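Local coordinates for protein D-alanine--D-alanine ligase (Coxiella burnetii, PDB 3TQT) that joins two D-alanine molecules into D-alanyl-D-alanine at the expense of ATP, a step of peptidoglycan synthesis that builds the bacterial cell wall, at residues H6-C11 with S40-D45; S24-V29 with E57-H62; R226-E231 with V273-S278. All coordinates share one frame; numbering follows the deposited sequence.

Interaction 1: H6-C11 with S40-D45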
loop_
_atom_site.group_PDB
_atom_site.type_symbol
_atom_site.label_atom_id
_atom_site.label_comp_id
_atom_site.label_asym_id
_atom_site.label_seq_id
_atom_site.Cartn_x
_atom_site.Cartn_y
_atom_site.Cartn_z
ATOM N N HIS A 6 15.747 18.825 -10.088
ATOM C CA HIS A 6 16.395 17.521 -10.236
ATOM C C HIS A 6 15.348 16.425 -10.253
ATOM O O HIS A 6 14.592 16.274 -9.301
ATOM C CB HIS A 6 17.353 17.255 -9.078
ATOM C CG HIS A 6 18.611 18.059 -9.137
ATOM N ND1 HIS A 6 19.736 17.627 -9.805
ATOM C CD2 HIS A 6 18.924 19.264 -8.607
ATOM C CE1 HIS A 6 20.691 18.532 -9.686
ATOM N NE2 HIS A 6 20.221 19.537 -8.967
ATOM N N ILE A 7 15.318 15.661 -11.338
ATOM C CA ILE A 7 14.369 14.587 -11.480
ATOM C C ILE A 7 15.157 13.282 -11.496
ATOM O O ILE A 7 16.124 13.153 -12.250
ATOM C CB ILE A 7 13.603 14.727 -12.811
ATOM C CG1 ILE A 7 12.997 16.128 -12.917
ATOM C CG2 ILE A 7 12.548 13.641 -12.950
ATOM C CD1 ILE A 7 11.947 16.424 -11.857
ATOM N N SER A 8 14.746 12.335 -10.659
ATOM C CA SER A 8 15.313 10.987 -10.675
ATOM C C SER A 8 14.318 10.003 -11.283
ATOM O O SER A 8 13.185 9.878 -10.820
ATOM C CB SER A 8 15.658 10.537 -9.259
ATOM O OG SER A 8 16.853 11.157 -8.822
ATOM N N VAL A 9 14.733 9.309 -12.329
ATOM C CA VAL A 9 13.864 8.307 -12.931
ATOM C C VAL A 9 14.317 6.932 -12.464
ATOM O O VAL A 9 15.480 6.574 -12.636
ATOM C CB VAL A 9 13.881 8.411 -14.459
ATOM C CG1 VAL A 9 12.908 7.388 -15.091
ATOM C CG2 VAL A 9 13.529 9.833 -14.879
ATOM N N LEU A 10 13.413 6.182 -11.835
ATOM C CA LEU A 10 13.747 4.850 -11.326
ATOM C C LEU A 10 13.309 3.801 -12.316
ATOM O O LEU A 10 12.161 3.805 -12.764
ATOM C CB LEU A 10 13.057 4.575 -9.991
ATOM C CG LEU A 10 13.651 5.160 -8.708
ATOM C CD1 LEU A 10 14.242 6.542 -8.928
ATOM C CD2 LEU A 10 12.594 5.174 -7.598
ATOM N N CYS A 11 14.211 2.883 -12.650
ATOM C CA CYS A 11 13.878 1.835 -13.607
ATOM C C CYS A 11 14.584 0.529 -13.297
ATOM O O CYS A 11 15.487 0.483 -12.462
ATOM C CB CYS A 11 14.212 2.267 -15.030
ATOM S SG CYS A 11 15.985 2.399 -15.367
ATOM N N SER A 40 18.517 12.474 -13.528
ATOM C CA SER A 40 19.332 11.363 -13.045
ATOM C C SER A 40 18.526 10.089 -13.207
ATOM O O SER A 40 17.304 10.085 -13.054
ATOM C CB SER A 40 19.706 11.550 -11.570
ATOM O OG SER A 40 20.478 12.711 -11.371
ATOM N N VAL A 41 19.201 8.998 -13.519
ATOM C CA VAL A 41 18.509 7.722 -13.653
ATOM C C VAL A 41 18.980 6.804 -12.551
ATOM O O VAL A 41 20.181 6.654 -12.330
ATOM C CB VAL A 41 18.780 7.068 -15.014
ATOM C CG1 VAL A 41 17.995 5.754 -15.136
ATOM C CG2 VAL A 41 18.402 8.031 -16.120
ATOM N N ILE A 42 18.034 6.220 -11.832
ATOM C CA ILE A 42 18.387 5.254 -10.815
ATOM C C ILE A 42 18.064 3.894 -11.393
ATOM O O ILE A 42 16.919 3.621 -11.732
ATOM C CB ILE A 42 17.577 5.454 -9.520
ATOM C CG1 ILE A 42 17.797 6.858 -8.950
ATOM C CG2 ILE A 42 17.942 4.384 -8.501
ATOM C CD1 ILE A 42 19.185 7.096 -8.476
ATOM N N PHE A 43 19.078 3.054 -11.523
ATOM C CA PHE A 43 18.885 1.707 -12.030
ATOM C C PHE A 43 18.905 0.707 -10.887
ATOM O O PHE A 43 19.839 0.687 -10.096
ATOM C CB PHE A 43 19.987 1.363 -13.039
ATOM C CG PHE A 43 19.891 -0.030 -13.592
ATOM C CD1 PHE A 43 18.753 -0.442 -14.266
ATOM C CD2 PHE A 43 20.944 -0.926 -13.444
ATOM C CE1 PHE A 43 18.664 -1.716 -14.790
ATOM C CE2 PHE A 43 20.860 -2.206 -13.962
ATOM C CZ PHE A 43 19.718 -2.602 -14.639
ATOM N N ILE A 44 17.866 -0.119 -10.807
ATOM C CA ILE A 44 17.819 -1.196 -9.837
ATOM C C ILE A 44 18.030 -2.472 -10.614
ATOM O O ILE A 44 17.231 -2.796 -11.490
ATOM C CB ILE A 44 16.448 -1.260 -9.147
ATOM C CG1 ILE A 44 16.117 0.100 -8.515
ATOM C CG2 ILE A 44 16.408 -2.404 -8.132
ATOM C CD1 ILE A 44 14.773 0.149 -7.820
ATOM N N ASP A 45 19.101 -3.196 -10.318
ATOM C CA ASP A 45 19.378 -4.402 -11.086
ATOM C C ASP A 45 18.543 -5.583 -10.606
ATOM O O ASP A 45 17.651 -5.439 -9.763
ATOM C CB ASP A 45 20.877 -4.738 -11.087
ATOM C CG ASP A 45 21.387 -5.193 -9.731
ATOM O OD1 ASP A 45 20.566 -5.511 -8.842
ATOM O OD2 ASP A 45 22.626 -5.247 -9.565
HETATM O O HOH W 1 18.860 14.764 -11.124
#

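Interaction 2: S24-V29 with E57-H62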
loop_
_atom_site.group_PDB
_atom_site.type_symbol
_atom_site.label_atom_id
_atom_site.label_comp_id
_atom_site.label_asym_id
_atom_site.label_seq_id
_atom_site.Cartn_x
_atom_site.Cartn_y
_atom_site.Cartn_z
ATOM N N SER A 24 10.673 2.216 -20.949
ATOM C CA SER A 24 9.839 3.321 -20.470
ATOM C C SER A 24 10.717 4.467 -19.976
ATOM O O SER A 24 10.521 5.623 -20.347
ATOM C CB SER A 24 8.892 2.847 -19.352
ATOM O OG SER A 24 7.984 1.894 -19.856
ATOM N N ALA A 25 11.686 4.141 -19.130
ATOM C CA ALA A 25 12.568 5.150 -18.568
ATOM C C ALA A 25 13.349 5.879 -19.654
ATOM O O ALA A 25 13.573 7.080 -19.555
ATOM C CB ALA A 25 13.518 4.541 -17.564
ATOM N N LYS A 26 13.768 5.156 -20.689
ATOM C CA LYS A 26 14.521 5.795 -21.756
ATOM C C LYS A 26 13.663 6.825 -22.475
ATOM O O LYS A 26 14.120 7.915 -22.782
ATOM C CB LYS A 26 15.072 4.769 -22.736
ATOM C CG LYS A 26 16.220 3.957 -22.179
ATOM C CD LYS A 26 16.710 2.967 -23.224
ATOM C CE LYS A 26 17.900 2.174 -22.727
ATOM N NZ LYS A 26 19.171 2.683 -23.298
ATOM N N ASN A 27 12.411 6.488 -22.736
ATOM C CA ASN A 27 11.535 7.432 -23.407
ATOM C C ASN A 27 11.321 8.662 -22.550
ATOM O O ASN A 27 11.370 9.788 -23.030
ATOM C CB ASN A 27 10.181 6.794 -23.716
ATOM C CG ASN A 27 9.273 7.718 -24.492
ATOM O OD1 ASN A 27 9.710 8.391 -25.426
ATOM N ND2 ASN A 27 8.011 7.778 -24.098
ATOM N N ILE A 28 11.073 8.432 -21.270
ATOM C CA ILE A 28 10.865 9.530 -20.346
ATOM C C ILE A 28 12.118 10.405 -20.298
ATOM O O ILE A 28 12.039 11.629 -20.393
ATOM C CB ILE A 28 10.521 8.995 -18.955
ATOM C CG1 ILE A 28 9.093 8.431 -18.967
ATOM C CG2 ILE A 28 10.671 10.100 -17.891
ATOM C CD1 ILE A 28 8.737 7.628 -17.745
ATOM N N VAL A 29 13.277 9.771 -20.164
ATOM C CA VAL A 29 14.535 10.522 -20.084
ATOM C C VAL A 29 14.778 11.300 -21.372
ATOM O O VAL A 29 15.227 12.440 -21.354
ATOM C CB VAL A 29 15.719 9.606 -19.767
ATOM C CG1 VAL A 29 17.042 10.292 -20.086
ATOM C CG2 VAL A 29 15.659 9.199 -18.288
ATOM N N GLU A 57 22.290 11.240 -21.146
ATOM C CA GLU A 57 22.676 10.876 -22.500
ATOM C C GLU A 57 23.282 9.469 -22.545
ATOM O O GLU A 57 23.083 8.738 -23.506
ATOM C CB GLU A 57 23.649 11.902 -23.092
ATOM C CG GLU A 57 25.002 11.973 -22.379
ATOM C CD GLU A 57 25.027 12.948 -21.203
ATOM O OE1 GLU A 57 23.945 13.342 -20.709
ATOM O OE2 GLU A 57 26.143 13.329 -20.774
ATOM N N MET A 58 24.022 9.098 -21.506
ATOM C CA MET A 58 24.651 7.785 -21.458
ATOM C C MET A 58 23.586 6.713 -21.273
ATOM O O MET A 58 23.693 5.615 -21.833
ATOM C CB MET A 58 25.648 7.703 -20.308
ATOM C CG MET A 58 26.878 8.558 -20.509
ATOM S SD MET A 58 28.070 8.286 -19.195
ATOM C CE MET A 58 28.748 6.729 -19.757
ATOM N N PHE A 59 22.562 7.043 -20.491
ATOM C CA PHE A 59 21.448 6.122 -20.267
ATOM C C PHE A 59 20.696 5.882 -21.565
ATOM O O PHE A 59 20.255 4.776 -21.831
ATOM C CB PHE A 59 20.484 6.645 -19.189
ATOM C CG PHE A 59 19.305 5.741 -18.959
ATOM C CD1 PHE A 59 19.487 4.466 -18.443
ATOM C CD2 PHE A 59 18.021 6.157 -19.266
ATOM C CE1 PHE A 59 18.401 3.618 -18.247
ATOM C CE2 PHE A 59 16.935 5.319 -19.060
ATOM C CZ PHE A 59 17.131 4.045 -18.558
ATOM N N LEU A 60 20.548 6.921 -22.379
ATOM C CA LEU A 60 19.875 6.755 -23.665
ATOM C C LEU A 60 20.727 5.950 -24.642
ATOM O O LEU A 60 20.204 5.218 -25.475
ATOM C CB LEU A 60 19.535 8.113 -24.278
ATOM C CG LEU A 60 18.603 8.968 -23.420
ATOM C CD1 LEU A 60 18.359 10.309 -24.082
ATOM C CD2 LEU A 60 17.290 8.237 -23.169
ATOM N N ALA A 61 22.042 6.084 -24.524
ATOM C CA ALA A 61 22.964 5.493 -25.491
ATOM C C ALA A 61 23.331 4.040 -25.203
ATOM O O ALA A 61 23.781 3.319 -26.093
ATOM C CB ALA A 61 24.231 6.344 -25.588
ATOM N N HIS A 62 23.155 3.608 -23.960
ATOM C CA HIS A 62 23.639 2.296 -23.541
ATOM C C HIS A 62 22.638 1.586 -22.648
ATOM O O HIS A 62 21.776 2.221 -22.068
ATOM C CB HIS A 62 24.947 2.459 -22.774
ATOM C CG HIS A 62 26.050 3.034 -23.599
ATOM N ND1 HIS A 62 26.418 4.365 -23.537
ATOM C CD2 HIS A 62 26.851 2.468 -24.524
ATOM C CE1 HIS A 62 27.410 4.582 -24.380
ATOM N NE2 HIS A 62 27.691 3.445 -24.992
#

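Interaction 3: R226-E231 with V273-S278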
loop_
_atom_site.group_PDB
_atom_site.type_symbol
_atom_site.label_atom_id
_atom_site.label_comp_id
_atom_site.label_asym_id
_atom_site.label_seq_id
_atom_site.Cartn_x
_atom_site.Cartn_y
_atom_site.Cartn_z
ATOM N N ARG A 226 -16.767 -11.461 -24.225
ATOM C CA ARG A 226 -16.661 -11.023 -25.610
ATOM C C ARG A 226 -16.698 -9.499 -25.629
ATOM O O ARG A 226 -17.509 -8.871 -24.940
ATOM C CB ARG A 226 -17.782 -11.601 -26.481
ATOM C CG ARG A 226 -17.585 -11.330 -27.978
ATOM C CD ARG A 226 -18.757 -11.822 -28.826
ATOM N NE ARG A 226 -19.133 -13.191 -28.484
ATOM C CZ ARG A 226 -20.371 -13.665 -28.573
ATOM N NH1 ARG A 226 -21.351 -12.878 -28.997
ATOM N NH2 ARG A 226 -20.629 -14.922 -28.228
ATOM N N GLY A 227 -15.804 -8.893 -26.393
ATOM C CA GLY A 227 -15.808 -7.450 -26.481
ATOM C C GLY A 227 -14.443 -6.892 -26.778
ATOM O O GLY A 227 -13.459 -7.621 -26.858
ATOM N N ARG A 228 -14.390 -5.579 -26.935
ATOM C CA ARG A 228 -13.147 -4.924 -27.271
ATOM C C ARG A 228 -12.425 -4.487 -26.005
ATOM O O ARG A 228 -13.054 -4.122 -25.011
ATOM C CB ARG A 228 -13.414 -3.726 -28.180
ATOM C CG ARG A 228 -14.101 -4.107 -29.476
ATOM C CD ARG A 228 -13.762 -3.119 -30.561
ATOM N NE ARG A 228 -14.673 -1.988 -30.591
ATOM C CZ ARG A 228 -14.435 -0.867 -31.266
ATOM N NH1 ARG A 228 -13.299 -0.722 -31.941
ATOM N NH2 ARG A 228 -15.326 0.113 -31.251
ATOM N N GLU A 229 -11.097 -4.546 -26.045
ATOM C CA GLU A 229 -10.287 -4.076 -24.929
ATOM C C GLU A 229 -9.933 -2.625 -25.181
ATOM O O GLU A 229 -9.098 -2.317 -26.030
ATOM C CB GLU A 229 -9.030 -4.923 -24.779
ATOM C CG GLU A 229 -9.336 -6.404 -24.639
ATOM C CD GLU A 229 -8.308 -7.119 -23.807
ATOM O OE1 GLU A 229 -7.792 -6.507 -22.848
ATOM O OE2 GLU A 229 -8.015 -8.289 -24.114
ATOM N N ILE A 230 -10.602 -1.746 -24.442
ATOM C CA ILE A 230 -10.480 -0.308 -24.624
ATOM C C ILE A 230 -9.702 0.247 -23.440
ATOM O O ILE A 230 -9.855 -0.224 -22.307
ATOM C CB ILE A 230 -11.866 0.342 -24.697
ATOM C CG1 ILE A 230 -12.685 -0.286 -25.839
ATOM C CG2 ILE A 230 -11.749 1.863 -24.847
ATOM C CD1 ILE A 230 -12.032 -0.179 -27.196
ATOM N N GLU A 231 -8.833 1.214 -23.702
ATOM C CA GLU A 231 -8.035 1.789 -22.636
ATOM C C GLU A 231 -8.232 3.289 -22.609
ATOM O O GLU A 231 -8.607 3.895 -23.610
ATOM C CB GLU A 231 -6.564 1.453 -22.835
ATOM C CG GLU A 231 -6.303 -0.031 -22.972
ATOM C CD GLU A 231 -4.830 -0.332 -23.081
ATOM O OE1 GLU A 231 -4.064 0.606 -23.383
ATOM O OE2 GLU A 231 -4.442 -1.491 -22.845
ATOM N N VAL A 273 -10.262 4.432 -32.249
ATOM C CA VAL A 273 -11.262 3.390 -32.129
ATOM C C VAL A 273 -12.558 4.057 -32.541
ATOM O O VAL A 273 -12.731 5.249 -32.294
ATOM C CB VAL A 273 -11.360 2.896 -30.679
ATOM C CG1 VAL A 273 -9.972 2.766 -30.078
ATOM C CG2 VAL A 273 -12.158 3.870 -29.849
ATOM N N ASP A 274 -13.462 3.330 -33.185
ATOM C CA ASP A 274 -14.701 3.972 -33.629
ATOM C C ASP A 274 -15.895 3.681 -32.716
ATOM O O ASP A 274 -16.845 2.989 -33.087
ATOM C CB ASP A 274 -14.995 3.715 -35.119
ATOM C CG ASP A 274 -15.664 2.379 -35.375
ATOM O OD1 ASP A 274 -15.422 1.423 -34.606
ATOM O OD2 ASP A 274 -16.434 2.291 -36.359
ATOM N N LEU A 275 -15.824 4.246 -31.516
ATOM C CA LEU A 275 -16.866 4.115 -30.514
ATOM C C LEU A 275 -17.839 5.277 -30.620
ATOM O O LEU A 275 -17.453 6.395 -30.969
ATOM C CB LEU A 275 -16.252 4.127 -29.114
ATOM C CG LEU A 275 -15.218 3.067 -28.747
ATOM C CD1 LEU A 275 -14.505 3.469 -27.469
ATOM C CD2 LEU A 275 -15.877 1.710 -28.591
ATOM N N SER A 276 -19.098 5.015 -30.292
ATOM C CA SER A 276 -20.116 6.052 -30.305
ATOM C C SER A 276 -19.737 7.193 -29.372
ATOM O O SER A 276 -18.858 7.050 -28.519
ATOM C CB SER A 276 -21.461 5.471 -29.873
ATOM O OG SER A 276 -21.423 5.097 -28.507
ATOM N N GLU A 277 -20.408 8.328 -29.535
ATOM C CA GLU A 277 -20.209 9.463 -28.647
ATOM C C GLU A 277 -20.534 9.039 -27.221
ATOM O O GLU A 277 -19.805 9.362 -26.284
ATOM C CB GLU A 277 -21.102 10.630 -29.073
ATOM C CG GLU A 277 -20.373 11.958 -29.224
ATOM C CD GLU A 277 -20.909 12.789 -30.383
ATOM O OE1 GLU A 277 -21.763 12.284 -31.143
ATOM O OE2 GLU A 277 -20.469 13.949 -30.538
ATOM N N SER A 278 -21.629 8.296 -27.072
ATOM C CA SER A 278 -22.061 7.806 -25.767
ATOM C C SER A 278 -21.028 6.910 -25.085
ATOM O O SER A 278 -20.707 7.100 -23.910
ATOM C CB SER A 278 -23.381 7.043 -25.889
ATOM O OG SER A 278 -23.663 6.354 -24.680
#

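Interaction 1: H6-C11 with S40-D45
Five backbone hydrogen bonds pair strand 6-11 with strand 40-44 in parallel, their segment axes 25° apart. The donors alternate between the strands: S40 N to I7 O, V9 N to S40 O, I42 N to V9 O, C11 N to I42 O and I44 N to C11 O. I42 N to V9 O is the shortest of them at 2.7 Å, although I42 N sits above the carbonyl plane of V9; the other four run nearly along the C=O axis. A CA-H...O contact from S8 CA to S40 O (3.2 Å) supplements them.

On one face of the sheet L10 and I42 run alongside each other in the same sense, with L10 CD1 3.6 Å from I42 CB. S8 and S40 share this face, and S8 OG bonds to W87 NE1. On the other, C11 SG sits between N and C (chi1 69°), 3.9 Å from V41 CG1, and meets the F43 ring at its edge.

Water 1 links S40 OG (2.6 Å) to H6 ND1, lying in the imidazole plane.

The pair belongs to a beta-alpha-beta unit of the N-terminal domain: helix 18-31 packs on V9, C11 and V41, while strands 50-53 and 101-104 flank the two strands.

Interaction 2: S24-V29 with E57-H62
Helix 18-31, the connecting helix of a beta-alpha-beta unit in the Rossmann-like N-terminal domain, packs here against the short helix 56-61. The segment axes approach to 9.6 Å with 136° between their directions, so the helices run roughly antiparallel but well splayed.

F59 is a main apolar element, with L60, V29 and the aliphatic part of K26. Its CG is anti to the backbone N (chi1 178°), which carries the ring across to helix 18-31, where the ring edge meets the backbone of A25, with A25 C near the ring plane. A25 CB lies 3.8 Å from F59 CZ, and V29 CG2, crossing obliquely, reaches F59 CD2. The same ring also packs on C11 and V41 of the sheet.

L60 enters beside it. With CG anti to its carbonyl carbon and chi2 extended, it brings CD2 to 3.7 Å from V29 CG1 and to 3.2 Å from the backbone K26 O, a tight approach of a methyl group to a carbonyl oxygen.

K26 spans the gap between the helices. Its CG, anti to the carbonyl carbon, rests 3.5 Å from F59 CE2, and chi2 and chi3 are both extended, so the aliphatic chain crosses the phenyl ring obliquely. The bend comes at chi4 (-102°) and turns the ammonium toward the C-terminal end of helix 56-61. Carbonyl oxygens there, such as F59 O, carry the negative end of the helix dipole, which would be expected to attract a positive charge. The ammonium is gripped by two carbonyls, one in the last turn and one just past it: K26 NZ donates to F59 O at 2.8 Å, nearly along the C=O axis, and to H62 O at 2.9 Å from above that carbonyl's plane.

Interaction 3: R226-E231 with V273-S278
L275 sets the tip of its side chain against that of R228, with CD2 3.2 Å from R228 NH2 and 4.0 Å from R228 CZ. The two chains meet end to end: R228 CG is anti to its carbonyl carbon, and a bend at chi3 (-88°) swings the guanidinium over to loop 273-276. The other methyl of L275 meets a second tip, CD1 lying 4.1 Å from I230 CG2, so one leucine spans alternate residues R228 and I230 on one face of the strand.

The charged part is looser. D274 OD1 stands 3.6 Å from R228 NH2, a long salt bridge, with the carboxylate and guanidinium planes 76° apart; D274 is exposed and poorly ordered, which argues for a weak link. The firmer anchor of R228 is E247 on adjacent strand 241-249, which pairs with NH1.

I230 and L275 both touch I283 of helix 277-293, whose N-cap is S276, its OG bonded to V279 N.

The arrangement is a strand of the antiparallel sheet of the ATP-grasp domain packed against the lead-in to a helix. Residues 226-231 lie within the predicted ATP-binding region, and I230 is about 8 Å, side chain to side chain, from the predicted magnesium ligand D303.

In the fold
Interactions 1 and 2 are two layers of one N-terminal domain, their centres 10 Å apart. Their segments alternate along the chain: strand 5-12, helix 18-31, strand 37-44, then helix 56-61. They meet directly, with C11 CB 3.5 Å from A25 CB and V41 CG2 3.7 Å from F59 CD2, so the helix pair covers the face carrying V9, V41 and C11. Interaction 3 comes later in the chain, in the ATP-grasp region, with its centre about 36 Å from that of interaction 1 and 33 Å from that of interaction 2, and touches neither. Only interaction 3 includes predicted ATP-binding residues, in segment 226-231; the other two are structural packing of the N-terminal domain.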